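Local coordinates for structural PPIase-like protein L605 (Mimivirus, PDB 2OSE) that belongs to the cyclophilin family, generally credited with peptidyl-prolyl cis-trans isomerisation and cyclosporin A binding, and forms a homotrimer associated with the virion, at residues P9-P15 with V44-Q49; F36-P41 with V115-Y121; T75-F81 with T197-C203; S102-V106 with Y143-F147. One frame throughout, in Å; residues are numbered along the deposited sequence.

How the contacts relate
Contacts 1 to 3 are partly buried, with exposed residues at their margins; contact 4 is buried. Contact 2 lies on the same side of the chain's centre as contact 1 and opposite contact 3. Contact 1 packs helix 41-52 against the N-terminal loop, while contact 2 holds the turn leading into that helix; R37 joins them through its salt bridge to E45. Contact 3 is a mainly backbone strand-like pairing, whereas contact 2 relies on aromatic rings as well as backbone hydrogen bonds. Contact 4 is small and polar, two loops clasped through a serine, and is alone among the four in touching a second subunit. The hydroxyl of Y76 (contact 3) probably hydrogen-bonds to the S145 carbonyl (contact 4).

Contact 1 of 4, residues P9-P15 with V44-Q49; sequences PNSGKNP and VENFVQ
Helix 41-52 is one of the two helices that cap the beta-barrel of the cyclophilin fold, and here the loop P9-P15, which leads into strand 16-23, lies along it at V44-Q49. The helical turn is regular, with backbone bonds from V48 N to V44 O (2.8 Å) and from Q49 N to E45 O (2.9 Å). The loop approaches it at both ends, P9 opposite E45 (CA atoms 6.9 Å apart) and P15 opposite V48 (7.5 Å). P9, S11 and P15 face the helix, while G12-N14 bulge away; N10 OD1 accepts G12 N (3.1 Å) in an Asx turn. G12 has phi/psi of 120/167, where a CB would jam against the preceding carbonyl, so glycine is needed. The polar centre is E45, bent by chi1 and chi2 both m so that its two carboxylate oxygens take up S11 N and S11 OG: S11 N donates to E45 OE2 at 2.9 Å and S11 OG to E45 OE1 at 2.7 Å. A salt bridge from R37 to OE2 balances this buried charge. Q49, also m, m, gives E45 OE1 a weak bond from NE2 (3.5 Å). Towards the barrel the chemistry turns apolar. Compact P15 fits against two valines with chi1 t one helical turn apart: its CG lies 4.4 Å from V44 CG1, and its CB rests 3.7 Å from V48 CG2.

Contact 2 of 4, residues F36-P41 with V115-Y121; sequences FRDAFP and VFGDYFY
Two aromatic pairs flank a short backbone clasp between the 3-10 turn at R37-A39 and the irregular loop V115-Y121. F36 (chi1 m, -43°) and Y121 (m, -61°) lie face to face, ring centroids 4.1 Å apart and planes at 23°, with F36 CB 3.6 Å from Y121 CE2. D38 takes the p rotamer, which brings its carboxylate to the edge of the tyrosine ring, where Y121 OH donates to D38 OD1 at 2.8 Å; tyrosine suits the place by both stacking and donating. F40, with chi1 t, offers its ring face to the edge of F116 (m), centroids 4.8 Å apart and planes at 73°. In the middle, G117 N donates to A39 O (3.0 Å) and Y119 N weakly to D38 O (3.4 Å). G117 CA lies 3.1 Å from D38 O, and a CB would clash with that oxygen, so only glycine fits. A water donates to A39 O (2.6 Å) and Y119 O (2.7 Å). In the cyclophilin fold this ties the turn from strand 26-35 into barrel-capping helix 41-52, F40 at its N-cap position, to the long loop before strand 128-135; F40 also packs on V168 and I170 of strand 168-175, while Y121 touches V169.

Contact 3 of 4, residues T75-F81 with T197-C203; sequences TYEGCKF and TFSIGKC
Running antiparallel to T75-F81, the strand-forming segment T197-C203 starts at the exposed T197, whose CG2 touches K80 CD (3.9 Å). F198 O accepts F81 N at 2.8 Å, and a water accepts from F198 N (2.8 Å) while donating to F81 O (2.7 Å). S199 faces K80 in a single beta bridge, a non-hydrogen-bonded pair with CA atoms 4.1 Å apart. I200 makes two further backbone bonds: its N donates to C79 O (2.8 Å) and its O accepts G78 N (2.7 Å). Branched and apolar, I200 sends CD1 to Y76 CB and C79 CB, both at 3.9 Å, and CG1 to F81 CE2 at 3.7 Å. At G201, O lies 3.4 Å from E77 CG; the chain turns a corner at K202, and C203 SG lies 3.7 Å from E77 N. Opposite, Y76-C79 forms a type II turn whose third position, G78 (phi 101°), suits glycine. Main-chain bonds thus fix the register, while apolar side chains seal one side of this loop-to-strand junction on the cyclophilin barrel.

Contact 4 of 4, residues S102-V106 with Y143-F147; sequences SAGTV and YDSTF
A reciprocal pair of hydrogen bonds between one glycine and one serine joins two loops that form no regular strand here. G104 N donates to S145 OG at 3.1 Å, and S145 N donates back to G104 O at 3.0 Å, with CA atoms 5.6 Å apart. S145 adopts chi1 p, which swings OG towards the glycine amide; the same hydroxyl also bonds to G93 O. G104 is extended (phi/psi -156/-168) and uses both its N and its O. A103 sets its small methyl near the polar atoms, with CB 3.2 Å from S145 OG, 3.6 Å from T146 OG1 and 3.5 Å from D144 OD2. T105 packs CG2 3.9 Å from both D144 CA and D144 CB, while its hydroxyl bonds to E110 O. D144 (chi1 p) makes an Asx turn, OD1 accepting T146 N at 3.0 Å and T146 OG1 at 2.7 Å. OD1 also forms a salt bridge with R193 of a second subunit, so that this turn belongs to a trimer interface. The contact is thus an Asx turn leading into barrel strand 147-150, latched by a glycine-serine pair to the long loop after strand 89-92 of the cyclophilin fold.

Contact 1 of 4, residues P9-P15 with V44-Q49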
loop_
_atom_site.group_PDB
_atom_site.type_symbol
_atom_site.label_atom_id
_atom_site.label_comp_id
_atom_site.label_asym_id
_atom_site.label_seq_id
_atom_site.Cartn_x
_atom_site.Cartn_y
_atom_site.Cartn_z
ATOM N N PRO A 9 32.102 -1.735 18.396
ATOM C CA PRO A 9 32.736 -3.059 18.396
ATOM C C PRO A 9 33.529 -3.195 17.109
ATOM O O PRO A 9 33.426 -2.345 16.213
ATOM C CB PRO A 9 31.551 -4.037 18.440
ATOM C CG PRO A 9 30.402 -3.262 17.865
ATOM C CD PRO A 9 30.635 -1.820 18.263
ATOM N N ASN A 10 34.380 -4.204 17.026
ATOM C CA ASN A 10 35.080 -4.407 15.766
ATOM C C ASN A 10 34.950 -5.848 15.344
ATOM O O ASN A 10 35.455 -6.749 16.021
ATOM C CB ASN A 10 36.534 -3.944 15.839
ATOM C CG ASN A 10 37.146 -3.767 14.475
ATOM O OD1 ASN A 10 37.000 -4.626 13.601
ATOM N ND2 ASN A 10 37.843 -2.651 14.275
ATOM N N SER A 11 34.234 -6.058 14.239
ATOM C CA SER A 11 33.831 -7.399 13.841
ATOM C C SER A 11 34.765 -7.970 12.780
ATOM O O SER A 11 34.578 -9.105 12.318
ATOM C CB SER A 11 32.368 -7.405 13.372
ATOM O OG SER A 11 31.476 -7.343 14.480
ATOM N N GLY A 12 35.762 -7.165 12.420
ATOM C CA GLY A 12 36.744 -7.474 11.413
ATOM C C GLY A 12 36.669 -6.431 10.316
ATOM O O GLY A 12 35.704 -5.682 10.243
ATOM N N LYS A 13 37.682 -6.418 9.459
ATOM C CA LYS A 13 37.750 -5.556 8.302
ATOM C C LYS A 13 36.676 -5.892 7.251
ATOM O O LYS A 13 36.090 -4.996 6.642
ATOM C CB LYS A 13 39.148 -5.663 7.681
ATOM C CG LYS A 13 39.349 -4.872 6.383
ATOM C CD LYS A 13 40.710 -5.174 5.716
ATOM C CE LYS A 13 41.203 -3.967 4.901
ATOM N NZ LYS A 13 41.974 -4.358 3.661
ATOM N N ASN A 14 36.472 -7.188 7.017
ATOM C CA ASN A 14 35.488 -7.663 6.063
ATOM C C ASN A 14 34.678 -8.776 6.701
ATOM O O ASN A 14 34.889 -9.950 6.390
ATOM C CB ASN A 14 36.141 -8.140 4.779
ATOM C CG ASN A 14 36.792 -7.011 4.001
ATOM O OD1 ASN A 14 38.018 -6.916 3.958
ATOM N ND2 ASN A 14 35.988 -6.157 3.384
ATOM N N PRO A 15 33.759 -8.415 7.615
ATOM C CA PRO A 15 32.956 -9.454 8.231
ATOM C C PRO A 15 32.164 -10.155 7.138
ATOM O O PRO A 15 31.831 -9.538 6.148
ATOM C CB PRO A 15 31.988 -8.681 9.138
ATOM C CG PRO A 15 32.609 -7.345 9.316
ATOM C CD PRO A 15 33.382 -7.064 8.078
ATOM N N VAL A 44 27.949 -0.676 9.269
ATOM C CA VAL A 44 28.435 -2.075 9.153
ATOM C C VAL A 44 28.312 -2.845 10.472
ATOM O O VAL A 44 27.790 -3.978 10.500
ATOM C CB VAL A 44 29.875 -2.107 8.592
ATOM C CG1 VAL A 44 30.507 -3.531 8.721
ATOM C CG2 VAL A 44 29.838 -1.671 7.157
ATOM N N GLU A 45 28.774 -2.244 11.573
ATOM C CA GLU A 45 28.647 -2.917 12.868
ATOM C C GLU A 45 27.203 -3.156 13.284
ATOM O O GLU A 45 26.875 -4.221 13.797
ATOM C CB GLU A 45 29.472 -2.213 13.989
ATOM C CG GLU A 45 30.984 -2.285 13.777
ATOM C CD GLU A 45 31.584 -3.716 13.767
ATOM O OE1 GLU A 45 31.040 -4.651 14.399
ATOM O OE2 GLU A 45 32.636 -3.888 13.116
ATOM N N ASN A 46 26.324 -2.187 13.020
ATOM C CA ASN A 46 24.916 -2.395 13.312
ATOM C C ASN A 46 24.366 -3.553 12.471
ATOM O O ASN A 46 23.687 -4.410 12.989
ATOM C CB ASN A 46 24.115 -1.112 13.036
ATOM C CG ASN A 46 22.638 -1.243 13.397
ATOM O OD1 ASN A 46 22.285 -1.658 14.515
ATOM N ND2 ASN A 46 21.758 -0.868 12.451
ATOM N N PHE A 47 24.687 -3.575 11.180
ATOM C CA PHE A 47 24.251 -4.679 10.316
ATOM C C PHE A 47 24.745 -6.022 10.845
ATOM O O PHE A 47 23.949 -6.939 11.057
ATOM C CB PHE A 47 24.702 -4.475 8.867
ATOM C CG PHE A 47 24.097 -5.481 7.905
ATOM C CD1 PHE A 47 22.880 -5.212 7.269
ATOM C CD2 PHE A 47 24.742 -6.702 7.640
ATOM C CE1 PHE A 47 22.295 -6.141 6.397
ATOM C CE2 PHE A 47 24.165 -7.646 6.762
ATOM C CZ PHE A 47 22.952 -7.360 6.131
ATOM N N VAL A 48 26.056 -6.140 11.069
ATOM C CA VAL A 48 26.611 -7.397 11.590
ATOM C C VAL A 48 26.028 -7.823 12.951
ATOM O O VAL A 48 25.725 -9.002 13.151
ATOM C CB VAL A 48 28.186 -7.389 11.622
ATOM C CG1 VAL A 48 28.720 -8.679 12.187
ATOM C CG2 VAL A 48 28.770 -7.188 10.253
ATOM N N GLN A 49 25.853 -6.887 13.897
ATOM C CA GLN A 49 25.333 -7.317 15.204
ATOM C C GLN A 49 23.878 -7.705 15.161
ATOM O O GLN A 49 23.419 -8.496 15.977
ATOM C CB GLN A 49 25.576 -6.270 16.299
ATOM C CG GLN A 49 27.029 -5.903 16.484
ATOM C CD GLN A 49 27.945 -7.106 16.688
ATOM O OE1 GLN A 49 27.559 -8.119 17.281
ATOM N NE2 GLN A 49 29.177 -6.984 16.212
#

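Contact 2 of 4, residues F36-P41 with V115-Y121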
loop_
_atom_site.group_PDB
_atom_site.type_symbol
_atom_site.label_atom_id
_atom_site.label_comp_id
_atom_site.label_asym_id
_atom_site.label_seq_id
_atom_site.Cartn_x
_atom_site.Cartn_y
_atom_site.Cartn_z
ATOM N N PHE A 36 32.088 -4.242 4.034
ATOM C CA PHE A 36 33.276 -3.402 3.872
ATOM C C PHE A 36 33.225 -2.436 5.049
ATOM O O PHE A 36 32.617 -1.386 4.949
ATOM C CB PHE A 36 33.277 -2.626 2.546
ATOM C CG PHE A 36 32.838 -3.430 1.310
ATOM C CD1 PHE A 36 33.369 -4.694 1.025
ATOM C CD2 PHE A 36 31.924 -2.888 0.422
ATOM C CE1 PHE A 36 32.969 -5.393 -0.109
ATOM C CE2 PHE A 36 31.529 -3.561 -0.710
ATOM C CZ PHE A 36 32.038 -4.825 -0.978
ATOM N N ARG A 37 33.806 -2.819 6.180
ATOM C CA ARG A 37 33.689 -2.014 7.391
ATOM C C ARG A 37 34.256 -0.617 7.139
ATOM O O ARG A 37 33.724 0.333 7.707
ATOM C CB ARG A 37 34.380 -2.676 8.582
ATOM C CG ARG A 37 34.023 -2.064 9.941
ATOM C CD ARG A 37 34.987 -2.556 11.030
ATOM N NE ARG A 37 34.527 -2.174 12.365
ATOM C CZ ARG A 37 34.970 -1.112 13.044
ATOM N NH1 ARG A 37 35.878 -0.325 12.504
ATOM N NH2 ARG A 37 34.486 -0.827 14.252
ATOM N N ASP A 38 35.277 -0.501 6.263
ATOM C CA ASP A 38 35.876 0.815 5.866
ATOM C C ASP A 38 34.967 1.742 5.041
ATOM O O ASP A 38 35.331 2.878 4.735
ATOM C CB ASP A 38 37.264 0.693 5.174
ATOM C CG ASP A 38 37.243 -0.050 3.819
ATOM O OD1 ASP A 38 36.293 0.037 3.002
ATOM O OD2 ASP A 38 38.267 -0.718 3.533
ATOM N N ALA A 39 33.795 1.255 4.675
ATOM C CA ALA A 39 32.833 2.077 3.971
ATOM C C ALA A 39 32.091 2.967 4.971
ATOM O O ALA A 39 31.750 4.108 4.652
ATOM C CB ALA A 39 31.841 1.181 3.195
ATOM N N PHE A 40 31.835 2.437 6.164
ATOM C CA PHE A 40 30.857 2.997 7.091
ATOM C C PHE A 40 30.890 2.182 8.357
ATOM O O PHE A 40 30.000 1.335 8.570
ATOM C CB PHE A 40 29.439 2.880 6.469
ATOM C CG PHE A 40 28.355 3.635 7.188
ATOM C CD1 PHE A 40 28.587 4.290 8.404
ATOM C CD2 PHE A 40 27.050 3.669 6.628
ATOM C CE1 PHE A 40 27.558 4.969 9.061
ATOM C CE2 PHE A 40 26.015 4.348 7.268
ATOM C CZ PHE A 40 26.261 5.011 8.484
ATOM N N PRO A 41 31.893 2.413 9.233
ATOM C CA PRO A 41 32.003 1.587 10.421
ATOM C C PRO A 41 30.768 1.362 11.287
ATOM O O PRO A 41 30.469 0.216 11.651
ATOM C CB PRO A 41 33.128 2.283 11.215
ATOM C CG PRO A 41 34.002 2.825 10.176
ATOM C CD PRO A 41 33.026 3.369 9.141
ATOM N N VAL A 115 28.647 9.043 9.409
ATOM C CA VAL A 115 30.104 9.112 9.516
ATOM C C VAL A 115 30.708 7.962 8.735
ATOM O O VAL A 115 30.796 6.857 9.252
ATOM C CB VAL A 115 30.602 9.048 10.986
ATOM C CG1 VAL A 115 32.117 9.266 11.023
ATOM C CG2 VAL A 115 29.915 10.081 11.849
ATOM N N PHE A 116 31.116 8.233 7.504
ATOM C CA PHE A 116 31.615 7.196 6.601
ATOM C C PHE A 116 33.113 6.986 6.724
ATOM O O PHE A 116 33.848 7.840 7.252
ATOM C CB PHE A 116 31.253 7.483 5.137
ATOM C CG PHE A 116 29.774 7.629 4.894
ATOM C CD1 PHE A 116 28.852 6.923 5.660
ATOM C CD2 PHE A 116 29.305 8.474 3.896
ATOM C CE1 PHE A 116 27.485 7.056 5.444
ATOM C CE2 PHE A 116 27.939 8.615 3.681
ATOM C CZ PHE A 116 27.027 7.893 4.459
ATOM N N GLY A 117 33.565 5.841 6.230
ATOM C CA GLY A 117 34.956 5.495 6.361
ATOM C C GLY A 117 35.737 6.108 5.238
ATOM O O GLY A 117 35.264 7.027 4.545
ATOM N N ASP A 118 36.931 5.558 5.047
ATOM C CA ASP A 118 37.920 6.080 4.117
ATOM C C ASP A 118 37.601 5.810 2.648
ATOM O O ASP A 118 38.122 6.515 1.769
ATOM C CB ASP A 118 39.329 5.545 4.472
ATOM C CG ASP A 118 39.306 4.223 5.271
ATOM O OD1 ASP A 118 40.410 3.682 5.561
ATOM O OD2 ASP A 118 38.210 3.723 5.643
ATOM N N TYR A 119 36.762 4.797 2.380
ATOM C CA TYR A 119 36.443 4.426 0.998
ATOM C C TYR A 119 34.960 4.497 0.656
ATOM O O TYR A 119 34.099 4.415 1.541
ATOM C CB TYR A 119 36.962 3.021 0.663
ATOM C CG TYR A 119 38.463 2.908 0.699
ATOM C CD1 TYR A 119 39.219 3.076 -0.463
ATOM C CD2 TYR A 119 39.136 2.637 1.902
ATOM C CE1 TYR A 119 40.615 2.975 -0.437
ATOM C CE2 TYR A 119 40.531 2.531 1.936
ATOM C CZ TYR A 119 41.254 2.699 0.764
ATOM O OH TYR A 119 42.634 2.595 0.788
ATOM N N PHE A 120 34.710 4.649 -0.639
ATOM C CA PHE A 120 33.398 4.663 -1.224
ATOM C C PHE A 120 33.331 3.547 -2.264
ATOM O O PHE A 120 34.287 3.341 -3.013
ATOM C CB PHE A 120 33.175 6.035 -1.859
ATOM C CG PHE A 120 32.090 6.078 -2.890
ATOM C CD1 PHE A 120 30.775 6.255 -2.515
ATOM C CD2 PHE A 120 32.399 5.986 -4.236
ATOM C CE1 PHE A 120 29.770 6.307 -3.471
ATOM C CE2 PHE A 120 31.405 6.034 -5.204
ATOM C CZ PHE A 120 30.096 6.198 -4.821
ATOM N N TYR A 121 32.202 2.836 -2.297
ATOM C CA TYR A 121 31.955 1.778 -3.285
ATOM C C TYR A 121 30.810 2.199 -4.202
ATOM O O TYR A 121 29.725 2.519 -3.728
ATOM C CB TYR A 121 31.649 0.424 -2.596
ATOM C CG TYR A 121 32.804 -0.054 -1.754
ATOM C CD1 TYR A 121 33.732 -0.979 -2.252
ATOM C CD2 TYR A 121 33.020 0.459 -0.483
ATOM C CE1 TYR A 121 34.836 -1.377 -1.484
ATOM C CE2 TYR A 121 34.124 0.065 0.287
ATOM C CZ TYR A 121 35.017 -0.854 -0.230
ATOM O OH TYR A 121 36.082 -1.234 0.543
HETATM O O HOH W 1 31.470 4.906 2.149
#

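Contact 3 of 4, residues T75-F81 with T197-C203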
loop_
_atom_site.group_PDB
_atom_site.type_symbol
_atom_site.label_atom_id
_atom_site.label_comp_id
_atom_site.label_asym_id
_atom_site.label_seq_id
_atom_site.Cartn_x
_atom_site.Cartn_y
_atom_site.Cartn_z
ATOM N N THR A 75 17.118 -8.929 16.080
ATOM C CA THR A 75 17.610 -9.756 14.965
ATOM C C THR A 75 16.924 -9.417 13.635
ATOM O O THR A 75 15.815 -8.886 13.609
ATOM C CB THR A 75 17.491 -11.277 15.276
ATOM O OG1 THR A 75 17.941 -12.035 14.157
ATOM C CG2 THR A 75 16.054 -11.677 15.577
ATOM N N TYR A 76 17.604 -9.718 12.528
ATOM C CA TYR A 76 17.012 -9.606 11.213
ATOM C C TYR A 76 16.124 -10.813 10.955
ATOM O O TYR A 76 15.308 -10.777 10.074
ATOM C CB TYR A 76 18.115 -9.530 10.142
ATOM C CG TYR A 76 18.677 -8.157 9.908
ATOM C CD1 TYR A 76 17.821 -7.058 9.683
ATOM C CD2 TYR A 76 20.055 -7.939 9.875
ATOM C CE1 TYR A 76 18.336 -5.790 9.445
ATOM C CE2 TYR A 76 20.577 -6.681 9.647
ATOM C CZ TYR A 76 19.705 -5.599 9.423
ATOM O OH TYR A 76 20.199 -4.334 9.159
ATOM N N GLU A 77 16.295 -11.885 11.731
ATOM C CA GLU A 77 15.533 -13.117 11.571
ATOM C C GLU A 77 14.044 -12.802 11.735
ATOM O O GLU A 77 13.633 -12.236 12.738
ATOM C CB GLU A 77 15.997 -14.216 12.535
ATOM C CG GLU A 77 15.122 -15.508 12.413
ATOM C CD GLU A 77 15.643 -16.726 13.182
ATOM O OE1 GLU A 77 16.608 -16.627 13.967
ATOM O OE2 GLU A 77 15.077 -17.820 12.964
ATOM N N GLY A 78 13.266 -13.100 10.694
ATOM C CA GLY A 78 11.830 -12.875 10.713
ATOM C C GLY A 78 11.401 -11.623 9.984
ATOM O O GLY A 78 10.231 -11.485 9.627
ATOM N N CYS A 79 12.339 -10.702 9.752
ATOM C CA CYS A 79 12.055 -9.493 8.964
ATOM C C CYS A 79 11.530 -9.807 7.577
ATOM O O CYS A 79 12.047 -10.712 6.891
ATOM C CB CYS A 79 13.307 -8.645 8.806
ATOM S SG CYS A 79 13.759 -7.811 10.282
ATOM N N LYS A 80 10.518 -9.050 7.159
ATOM C CA LYS A 80 9.975 -9.161 5.806
ATOM C C LYS A 80 10.741 -8.250 4.855
ATOM O O LYS A 80 11.301 -7.230 5.270
ATOM C CB LYS A 80 8.485 -8.788 5.771
ATOM C CG LYS A 80 7.617 -9.585 6.769
ATOM C CD LYS A 80 6.120 -9.280 6.585
ATOM C CE LYS A 80 5.271 -10.107 7.585
ATOM N NZ LYS A 80 3.849 -9.589 7.574
ATOM N N PHE A 81 10.772 -8.625 3.580
ATOM C CA PHE A 81 11.259 -7.726 2.554
ATOM C C PHE A 81 10.074 -6.859 2.188
ATOM O O PHE A 81 9.120 -7.345 1.578
ATOM C CB PHE A 81 11.862 -8.497 1.369
ATOM C CG PHE A 81 13.205 -9.095 1.698
ATOM C CD1 PHE A 81 14.376 -8.330 1.555
ATOM C CD2 PHE A 81 13.295 -10.363 2.234
ATOM C CE1 PHE A 81 15.627 -8.859 1.922
ATOM C CE2 PHE A 81 14.538 -10.913 2.587
ATOM C CZ PHE A 81 15.703 -10.156 2.425
ATOM N N THR A 197 5.306 -12.708 -0.267
ATOM C CA THR A 197 6.044 -12.078 0.849
ATOM C C THR A 197 7.303 -12.856 1.236
ATOM O O THR A 197 7.236 -13.965 1.770
ATOM C CB THR A 197 5.141 -11.794 2.056
ATOM O OG1 THR A 197 4.212 -10.780 1.682
ATOM C CG2 THR A 197 5.957 -11.264 3.261
ATOM N N PHE A 198 8.463 -12.266 0.950
ATOM C CA PHE A 198 9.742 -12.867 1.321
ATOM C C PHE A 198 10.165 -12.417 2.703
ATOM O O PHE A 198 9.885 -11.292 3.122
ATOM C CB PHE A 198 10.820 -12.471 0.285
ATOM C CG PHE A 198 10.524 -12.973 -1.092
ATOM C CD1 PHE A 198 10.755 -14.302 -1.424
ATOM C CD2 PHE A 198 9.989 -12.141 -2.044
ATOM C CE1 PHE A 198 10.466 -14.767 -2.695
ATOM C CE2 PHE A 198 9.694 -12.612 -3.332
ATOM C CZ PHE A 198 9.922 -13.904 -3.652
ATOM N N SER A 199 10.895 -13.271 3.404
ATOM C CA SER A 199 11.410 -12.860 4.706
ATOM C C SER A 199 12.774 -13.446 4.944
ATOM O O SER A 199 13.214 -14.344 4.206
ATOM C CB SER A 199 10.446 -13.277 5.825
ATOM O OG SER A 199 10.156 -14.654 5.693
ATOM N N ILE A 200 13.435 -12.947 5.978
ATOM C CA ILE A 200 14.725 -13.467 6.410
ATOM C C ILE A 200 14.481 -14.612 7.394
ATOM O O ILE A 200 13.669 -14.458 8.340
ATOM C CB ILE A 200 15.591 -12.332 7.066
ATOM C CG1 ILE A 200 15.800 -11.184 6.054
ATOM C CG2 ILE A 200 16.904 -12.869 7.612
ATOM C CD1 ILE A 200 16.379 -9.823 6.696
ATOM N N GLY A 201 15.138 -15.751 7.158
ATOM C CA GLY A 201 15.153 -16.868 8.100
ATOM C C GLY A 201 16.367 -16.808 8.989
ATOM O O GLY A 201 16.762 -15.725 9.419
ATOM N N LYS A 202 16.966 -17.961 9.297
ATOM C CA LYS A 202 18.171 -17.953 10.113
ATOM C C LYS A 202 19.231 -17.018 9.516
ATOM O O LYS A 202 19.357 -16.911 8.300
ATOM C CB LYS A 202 18.770 -19.370 10.256
ATOM C CG LYS A 202 18.077 -20.296 11.259
ATOM C CD LYS A 202 19.063 -21.427 11.711
ATOM C CE LYS A 202 18.478 -22.269 12.837
ATOM N NZ LYS A 202 18.651 -21.616 14.201
ATOM N N CYS A 203 19.980 -16.346 10.384
ATOM C CA CYS A 203 21.037 -15.462 9.947
ATOM C C CYS A 203 22.128 -15.499 11.012
ATOM O O CYS A 203 21.912 -15.976 12.143
ATOM C CB CYS A 203 20.511 -14.042 9.661
ATOM S SG CYS A 203 19.676 -13.243 11.032
HETATM O O HOH W 2 19.194 -16.524 13.309
HETATM O O HOH W 3 8.692 -9.584 0.105
#

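Contact 4 of 4, residues S102-V106 with Y143-F147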
loop_
_atom_site.group_PDB
_atom_site.type_symbol
_atom_site.label_atom_id
_atom_site.label_comp_id
_atom_site.label_asym_id
_atom_site.label_seq_id
_atom_site.Cartn_x
_atom_site.Cartn_y
_atom_site.Cartn_z
ATOM N N SER A 102 8.679 -1.581 12.751
ATOM C CA SER A 102 9.672 -0.513 12.592
ATOM C C SER A 102 11.145 -0.973 12.695
ATOM O O SER A 102 11.453 -2.075 13.162
ATOM C CB SER A 102 9.395 0.638 13.571
ATOM O OG SER A 102 9.768 0.291 14.890
ATOM N N ALA A 103 12.039 -0.081 12.288
ATOM C CA ALA A 103 13.471 -0.337 12.289
ATOM C C ALA A 103 14.117 0.140 13.591
ATOM O O ALA A 103 13.510 0.911 14.365
ATOM C CB ALA A 103 14.127 0.339 11.085
ATOM N N GLY A 104 15.359 -0.295 13.813
ATOM C CA GLY A 104 16.092 0.085 15.014
ATOM C C GLY A 104 17.582 -0.012 14.820
ATOM O O GLY A 104 18.063 -0.124 13.690
ATOM N N THR A 105 18.309 0.067 15.930
ATOM C CA THR A 105 19.754 -0.015 15.951
ATOM C C THR A 105 20.201 -0.679 17.255
ATOM O O THR A 105 19.447 -0.702 18.238
ATOM C CB THR A 105 20.463 1.363 15.764
ATOM O OG1 THR A 105 20.507 2.092 17.004
ATOM C CG2 THR A 105 19.812 2.218 14.658
ATOM N N VAL A 106 21.417 -1.221 17.252
ATOM C CA VAL A 106 21.996 -1.881 18.438
ATOM C C VAL A 106 22.556 -0.850 19.446
ATOM O O VAL A 106 22.975 -1.202 20.550
ATOM C CB VAL A 106 23.114 -2.909 18.060
ATOM C CG1 VAL A 106 22.553 -4.043 17.193
ATOM C CG2 VAL A 106 24.316 -2.216 17.348
ATOM N N TYR A 143 20.875 6.698 9.522
ATOM C CA TYR A 143 20.707 5.337 9.060
ATOM C C TYR A 143 20.242 4.490 10.204
ATOM O O TYR A 143 20.337 4.876 11.385
ATOM C CB TYR A 143 22.004 4.794 8.455
ATOM C CG TYR A 143 22.428 5.555 7.239
ATOM C CD1 TYR A 143 22.065 5.127 5.965
ATOM C CD2 TYR A 143 23.186 6.709 7.347
ATOM C CE1 TYR A 143 22.443 5.822 4.856
ATOM C CE2 TYR A 143 23.557 7.418 6.243
ATOM C CZ TYR A 143 23.176 6.983 4.997
ATOM O OH TYR A 143 23.574 7.665 3.872
ATOM N N ASP A 144 19.701 3.336 9.852
ATOM C CA ASP A 144 19.281 2.371 10.838
ATOM C C ASP A 144 19.506 0.938 10.275
ATOM O O ASP A 144 20.389 0.722 9.420
ATOM C CB ASP A 144 17.828 2.676 11.339
ATOM C CG ASP A 144 16.786 2.754 10.211
ATOM O OD1 ASP A 144 17.030 2.193 9.098
ATOM O OD2 ASP A 144 15.694 3.375 10.446
ATOM N N SER A 145 18.723 -0.009 10.772
ATOM C CA SER A 145 18.730 -1.403 10.323
ATOM C C SER A 145 18.220 -1.651 8.886
ATOM O O SER A 145 18.367 -2.772 8.368
ATOM C CB SER A 145 17.884 -2.216 11.300
ATOM O OG SER A 145 16.560 -1.683 11.374
ATOM N N THR A 146 17.588 -0.636 8.282
ATOM C CA THR A 146 17.030 -0.697 6.927
ATOM C C THR A 146 18.096 -0.825 5.832
ATOM O O THR A 146 18.980 0.013 5.701
ATOM C CB THR A 146 16.152 0.554 6.592
ATOM O OG1 THR A 146 15.242 0.793 7.683
ATOM C CG2 THR A 146 15.343 0.314 5.282
ATOM N N PHE A 147 17.994 -1.889 5.040
ATOM C CA PHE A 147 19.050 -2.192 4.096
ATOM C C PHE A 147 18.460 -2.621 2.754
ATOM O O PHE A 147 17.349 -3.119 2.689
ATOM C CB PHE A 147 19.999 -3.270 4.687
ATOM C CG PHE A 147 19.410 -4.671 4.705
ATOM C CD1 PHE A 147 19.437 -5.461 3.555
ATOM C CD2 PHE A 147 18.842 -5.188 5.854
ATOM C CE1 PHE A 147 18.922 -6.732 3.563
ATOM C CE2 PHE A 147 18.312 -6.480 5.883
ATOM C CZ PHE A 147 18.357 -7.239 4.739
#